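PDB 4ZCF: restriction endonuclease EcoP15I, modification subunit from Escherichia coli, which methylates one adenine of the asymmetric DNA site 5'-CAGCAG-3' with S-adenosyl-L-methionine and, together with the Res subunit, takes part in DNA restriction. Local coordinates for residues I334-K339 with I365-D370; E187-D192 with Y247-E252. One frame throughout, in Å; residues are numbered along the deposited sequence.

Contact 1 (I334-K339 with I365-D370); sequences IHPKTK and IIFGDD
From its CB, H335 runs with CG anti to the backbone N (chi1 -168°), which carries the imidazole across to 365-370. CG and CD2 lie against the backbone of D370; CD2 comes 3.4 Å from its carbonyl O, and the CA of D370 stands over one face of the ring, toward the rim. CD2 is also 3.9 Å from F367 CD1, the two rings meeting obliquely. On the other edge, ND1 accepts a nearly straight hydrogen bond from T338 N, 3.0 Å long. At the tip, NE2 gives its hydrogen to G368 O, 2.8 Å away at 170°, in the ring plane of H335 although above the carbonyl plane of G368. One nitrogen accepting and the other donating fits a neutral ring protonated at NE2. An alanine in place of H335 would remove both ring hydrogen bonds, and would probably loosen the 334-339 loop from G368. P336 adds an apolar layer: its CD sits over the centre of the F367 ring in a CH-pi contact, 3.5 Å from the centroid, while I365 CG2 lies on the opposite face. Beyond F367, helix 353-361 contributes L360. This is surface loop packing beside the edge strand 365-366 of a small antiparallel sheet, far from the chain centre and near bound DNA, consistent with the target recognition domain of a beta-class methyltransferase.

Contact 2 (E187-D192 with Y247-E252); sequences ELMRED and YTKNKE
K249, just past strand 241-248, points its CB toward 187-192, and its side chain crosses that of M189 obliquely. K249 CB therefore lies 3.3 Å from R190 O, and its CG 3.7 Å from M189 CB; bends at chi2 and chi4 then bring the ammonium to the M189 carbonyl. K249 NZ lies 2.8 Å from M189 O, in the plane of that carbonyl. M189 sends its own chain the other way and, bent at chi3, sets CE 3.7 Å from K249 N, so that the terminal methyl flanks the base of the lysine. Next along, E191 and N250 also cross obliquely, their carboxylate and amide planes turned 57° apart. N250 CG is anti to the backbone N, which brings ND2 to E191 OE1 in a weak, 3.4 Å hydrogen bond; ND2 also hydrogen-bonds E150 of the endonuclease chain. The backbones join in a weak bond too, N250 N to E191 O at 3.1 Å. The other end of the amide, OD1, closes an Asx turn with E252 N. R190 turns away and grips D192 side-on, NE and NH2 each reaching one carboxylate oxygen through its syn lone pair, while NH1 pairs with E434. The corner at 191-192 leads into strand 193-199, the antiparallel neighbour of 241-248 in the central methyltransferase sheet. As for the chemistry, the buried ammonium of K249 is met chiefly by backbone carbonyls, those of M189 and R186, near the C-terminal end of helix 171-188, whose dipole would favour a positive charge there; the carboxylate of E191, with OE2 5.1 Å from K249 NZ, and a long, weak pair with E115 probably help to keep the lysine protonated.

Contact 2 belongs to the interior, about 12 Å from the chain centre, where helix 171-188 and the strands of the large mixed sheet come together; contact 1 sits at the surface, about 53 Å out, beside the edge of a separate small antiparallel sheet. They share no helix or strand, and their nearest atoms are about 31 Å apart, though each comes within about 6 Å of the bound nucleic acid. The chemistry differs accordingly. Contact 1 relies on a histidine, a proline and a phenylalanine, with no salt bridge across it. Contact 2 sinks a lysine among carbonyls and also touches the endonuclease chain, whereas no other protein chain of the assembly reaches contact 1.

Contact 1 (I334-K339 with I365-D370)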
loop_
_atom_site.group_PDB
_atom_site.type_symbol
_atom_site.label_atom_id
_atom_site.label_comp_id
_atom_site.label_asym_id
_atom_site.label_seq_id
_atom_site.Cartn_x
_atom_site.Cartn_y
_atom_site.Cartn_z
ATOM N N ILE A 334 -11.703 -1.348 45.854
ATOM C CA ILE A 334 -11.527 -1.162 47.287
ATOM C C ILE A 334 -10.107 -0.895 47.698
ATOM O O ILE A 334 -9.195 -1.635 47.327
ATOM C CB ILE A 334 -12.321 -2.206 48.143
ATOM C CG1 ILE A 334 -13.731 -1.669 48.514
ATOM C CG2 ILE A 334 -11.566 -2.671 49.412
ATOM C CD1 ILE A 334 -14.768 -1.622 47.384
ATOM N N HIS A 335 -9.930 0.214 48.434
ATOM C CA HIS A 335 -8.652 0.634 48.990
ATOM C C HIS A 335 -8.209 -0.423 50.039
ATOM O O HIS A 335 -9.043 -0.880 50.822
ATOM C CB HIS A 335 -8.780 2.042 49.592
ATOM C CG HIS A 335 -7.457 2.654 49.909
ATOM N ND1 HIS A 335 -6.868 2.496 51.157
ATOM C CD2 HIS A 335 -6.615 3.350 49.111
ATOM C CE1 HIS A 335 -5.701 3.110 51.077
ATOM N NE2 HIS A 335 -5.508 3.645 49.867
ATOM N N PRO A 336 -6.946 -0.907 50.015
ATOM C CA PRO A 336 -6.553 -1.976 50.952
ATOM C C PRO A 336 -6.446 -1.603 52.427
ATOM O O PRO A 336 -6.388 -2.511 53.251
ATOM C CB PRO A 336 -5.204 -2.464 50.405
ATOM C CG PRO A 336 -5.003 -1.774 49.117
ATOM C CD PRO A 336 -5.819 -0.534 49.141
ATOM N N LYS A 337 -6.386 -0.303 52.769
ATOM C CA LYS A 337 -6.267 0.125 54.160
ATOM C C LYS A 337 -7.530 0.834 54.641
ATOM O O LYS A 337 -8.043 0.486 55.704
ATOM C CB LYS A 337 -5.032 0.998 54.356
ATOM N N THR A 338 -8.049 1.803 53.860
ATOM C CA THR A 338 -9.268 2.542 54.190
ATOM C C THR A 338 -10.501 1.646 54.060
ATOM O O THR A 338 -11.508 1.891 54.731
ATOM C CB THR A 338 -9.413 3.744 53.267
ATOM N N LYS A 339 -10.425 0.633 53.160
ATOM C CA LYS A 339 -11.482 -0.326 52.811
ATOM C C LYS A 339 -12.738 0.314 52.156
ATOM O O LYS A 339 -13.773 -0.348 52.017
ATOM C CB LYS A 339 -11.804 -1.314 53.963
ATOM C CG LYS A 339 -10.643 -2.230 54.364
ATOM C CD LYS A 339 -10.526 -3.442 53.465
ATOM C CE LYS A 339 -9.281 -4.227 53.774
ATOM N NZ LYS A 339 -8.980 -5.223 52.710
ATOM N N ILE A 365 -1.370 -2.679 40.658
ATOM C CA ILE A 365 -2.032 -1.460 41.122
ATOM C C ILE A 365 -1.326 -0.689 42.244
ATOM O O ILE A 365 -0.976 -1.263 43.279
ATOM C CB ILE A 365 -3.517 -1.756 41.429
ATOM C CG1 ILE A 365 -4.235 -2.447 40.233
ATOM C CG2 ILE A 365 -4.271 -0.523 41.909
ATOM C CD1 ILE A 365 -4.132 -1.769 38.839
ATOM N N ILE A 366 -1.166 0.634 42.032
ATOM C CA ILE A 366 -0.608 1.610 42.974
ATOM C C ILE A 366 -1.793 2.411 43.574
ATOM O O ILE A 366 -2.514 3.090 42.848
ATOM C CB ILE A 366 0.476 2.533 42.318
ATOM C CG1 ILE A 366 1.632 1.714 41.692
ATOM C CG2 ILE A 366 1.013 3.568 43.327
ATOM C CD1 ILE A 366 2.581 2.508 40.819
ATOM N N PHE A 367 -2.001 2.288 44.896
ATOM C CA PHE A 367 -3.050 2.993 45.635
ATOM C C PHE A 367 -2.443 4.197 46.329
ATOM O O PHE A 367 -1.243 4.196 46.618
ATOM C CB PHE A 367 -3.664 2.071 46.695
ATOM C CG PHE A 367 -4.553 0.980 46.153
ATOM C CD1 PHE A 367 -5.890 1.232 45.857
ATOM C CD2 PHE A 367 -4.066 -0.304 45.966
ATOM C CE1 PHE A 367 -6.721 0.216 45.361
ATOM C CE2 PHE A 367 -4.899 -1.321 45.483
ATOM C CZ PHE A 367 -6.219 -1.054 45.178
ATOM N N GLY A 368 -3.270 5.206 46.596
ATOM C CA GLY A 368 -2.856 6.378 47.360
ATOM C C GLY A 368 -2.839 6.077 48.854
ATOM O O GLY A 368 -3.125 4.945 49.270
ATOM N N ASP A 369 -2.506 7.082 49.689
ATOM C CA ASP A 369 -2.497 6.900 51.144
ATOM C C ASP A 369 -3.935 6.727 51.680
ATOM O O ASP A 369 -4.120 6.308 52.819
ATOM C CB ASP A 369 -1.736 8.039 51.848
ATOM C CG ASP A 369 -0.253 8.106 51.499
ATOM O OD1 ASP A 369 0.465 7.095 51.728
ATOM O OD2 ASP A 369 0.199 9.179 51.012
ATOM N N ASP A 370 -4.942 7.010 50.828
ATOM C CA ASP A 370 -6.371 6.835 51.085
ATOM C C ASP A 370 -7.157 6.676 49.754
ATOM O O ASP A 370 -6.567 6.737 48.681
ATOM C CB ASP A 370 -6.937 7.964 51.980
ATOM C CG ASP A 370 -6.946 9.356 51.387
ATOM O OD1 ASP A 370 -7.163 9.481 50.165
ATOM O OD2 ASP A 370 -6.828 10.325 52.160
#

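Contact 2 (E187-D192 with Y247-E252)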
loop_
_atom_site.group_PDB
_atom_site.type_symbol
_atom_site.label_atom_id
_atom_site.label_comp_id
_atom_site.label_asym_id
_atom_site.label_seq_id
_atom_site.Cartn_x
_atom_site.Cartn_y
_atom_site.Cartn_z
ATOM N N GLU A 187 6.692 -5.604 -7.225
ATOM C CA GLU A 187 6.867 -7.004 -7.543
ATOM C C GLU A 187 7.938 -7.668 -6.685
ATOM O O GLU A 187 7.792 -8.842 -6.344
ATOM C CB GLU A 187 7.221 -7.153 -9.024
ATOM C CG GLU A 187 6.285 -6.413 -9.991
ATOM C CD GLU A 187 6.329 -6.821 -11.453
ATOM O OE1 GLU A 187 6.863 -7.913 -11.756
ATOM O OE2 GLU A 187 5.781 -6.071 -12.296
ATOM N N LEU A 188 8.996 -6.914 -6.298
ATOM C CA LEU A 188 10.127 -7.428 -5.511
ATOM C C LEU A 188 9.856 -7.525 -4.034
ATOM O O LEU A 188 10.553 -8.251 -3.310
ATOM C CB LEU A 188 11.381 -6.583 -5.755
ATOM C CG LEU A 188 11.872 -6.411 -7.218
ATOM C CD1 LEU A 188 13.224 -5.734 -7.222
ATOM C CD2 LEU A 188 11.937 -7.769 -7.977
ATOM N N MET A 189 8.805 -6.813 -3.594
ATOM C CA MET A 189 8.379 -6.715 -2.214
ATOM C C MET A 189 7.710 -7.944 -1.716
ATOM O O MET A 189 6.723 -8.396 -2.290
ATOM C CB MET A 189 7.430 -5.531 -2.050
ATOM C CG MET A 189 8.111 -4.194 -2.146
ATOM S SD MET A 189 6.982 -2.783 -2.144
ATOM C CE MET A 189 6.361 -2.925 -0.517
ATOM N N ARG A 190 8.173 -8.424 -0.561
ATOM C CA ARG A 190 7.568 -9.508 0.218
ATOM C C ARG A 190 6.161 -8.994 0.619
ATOM O O ARG A 190 5.967 -7.773 0.752
ATOM C CB ARG A 190 8.392 -9.682 1.492
ATOM C CG ARG A 190 9.201 -10.961 1.605
ATOM C CD ARG A 190 10.304 -10.844 2.664
ATOM N NE ARG A 190 9.782 -10.838 4.033
ATOM C CZ ARG A 190 10.518 -11.017 5.135
ATOM N NH1 ARG A 190 11.834 -11.210 5.045
ATOM N NH2 ARG A 190 9.944 -11.003 6.337
ATOM N N GLU A 191 5.191 -9.892 0.814
ATOM C CA GLU A 191 3.831 -9.478 1.198
ATOM C C GLU A 191 3.814 -8.643 2.490
ATOM O O GLU A 191 3.059 -7.687 2.596
ATOM C CB GLU A 191 2.917 -10.692 1.316
ATOM C CG GLU A 191 2.610 -11.317 -0.036
ATOM C CD GLU A 191 1.185 -11.112 -0.510
ATOM O OE1 GLU A 191 0.308 -11.911 -0.102
ATOM O OE2 GLU A 191 0.939 -10.141 -1.263
ATOM N N ASP A 192 4.690 -8.983 3.437
ATOM C CA ASP A 192 4.850 -8.326 4.738
ATOM C C ASP A 192 5.856 -7.150 4.662
ATOM O O ASP A 192 6.261 -6.631 5.692
ATOM C CB ASP A 192 5.295 -9.385 5.782
ATOM C CG ASP A 192 6.698 -9.963 5.640
ATOM O OD1 ASP A 192 7.308 -9.815 4.547
ATOM O OD2 ASP A 192 7.188 -10.561 6.613
ATOM N N TYR A 247 4.312 2.697 2.422
ATOM C CA TYR A 247 3.281 1.788 1.907
ATOM C C TYR A 247 3.749 0.363 2.154
ATOM O O TYR A 247 4.922 0.121 2.383
ATOM C CB TYR A 247 2.993 2.010 0.394
ATOM C CG TYR A 247 2.076 3.175 0.063
ATOM C CD1 TYR A 247 2.517 4.491 0.174
ATOM C CD2 TYR A 247 0.773 2.961 -0.380
ATOM C CE1 TYR A 247 1.672 5.563 -0.093
ATOM C CE2 TYR A 247 -0.084 4.030 -0.647
ATOM C CZ TYR A 247 0.380 5.329 -0.523
ATOM O OH TYR A 247 -0.420 6.396 -0.843
ATOM N N THR A 248 2.813 -0.565 2.143
ATOM C CA THR A 248 3.046 -1.988 2.340
ATOM C C THR A 248 2.589 -2.724 1.083
ATOM O O THR A 248 1.847 -2.143 0.287
ATOM C CB THR A 248 2.384 -2.453 3.651
ATOM O OG1 THR A 248 2.686 -3.823 3.890
ATOM C CG2 THR A 248 0.895 -2.223 3.683
ATOM N N LYS A 249 3.077 -3.966 0.858
ATOM C CA LYS A 249 2.629 -4.744 -0.300
ATOM C C LYS A 249 1.229 -5.281 0.001
ATOM O O LYS A 249 0.314 -5.129 -0.803
ATOM C CB LYS A 249 3.595 -5.887 -0.617
ATOM C CG LYS A 249 3.799 -6.048 -2.109
ATOM C CD LYS A 249 2.885 -7.076 -2.748
ATOM C CE LYS A 249 3.354 -7.434 -4.141
ATOM N NZ LYS A 249 4.656 -8.186 -4.135
ATOM N N ASN A 250 1.064 -5.834 1.204
ATOM C CA ASN A 250 -0.198 -6.350 1.702
ATOM C C ASN A 250 -0.362 -5.949 3.156
ATOM O O ASN A 250 0.295 -6.541 4.023
ATOM C CB ASN A 250 -0.247 -7.880 1.575
ATOM C CG ASN A 250 -1.598 -8.486 1.801
ATOM O OD1 ASN A 250 -2.541 -7.844 2.267
ATOM N ND2 ASN A 250 -1.708 -9.761 1.491
ATOM N N LYS A 251 -1.290 -4.991 3.421
ATOM C CA LYS A 251 -1.619 -4.505 4.759
ATOM C C LYS A 251 -1.987 -5.609 5.746
ATOM O O LYS A 251 -1.726 -5.471 6.939
ATOM C CB LYS A 251 -2.718 -3.440 4.689
ATOM C CG LYS A 251 -2.888 -2.610 5.973
ATOM C CD LYS A 251 -1.832 -1.545 6.177
ATOM C CE LYS A 251 -2.105 -0.776 7.439
ATOM N NZ LYS A 251 -1.153 0.349 7.629
ATOM N N GLU A 252 -2.544 -6.711 5.240
ATOM C CA GLU A 252 -2.977 -7.885 6.000
ATOM C C GLU A 252 -1.785 -8.695 6.484
ATOM O O GLU A 252 -1.826 -9.231 7.589
ATOM C CB GLU A 252 -3.883 -8.779 5.129
ATOM C CG GLU A 252 -5.086 -8.073 4.518
ATOM C CD GLU A 252 -6.256 -7.837 5.457
ATOM O OE1 GLU A 252 -6.984 -8.813 5.759
ATOM O OE2 GLU A 252 -6.461 -6.674 5.872
#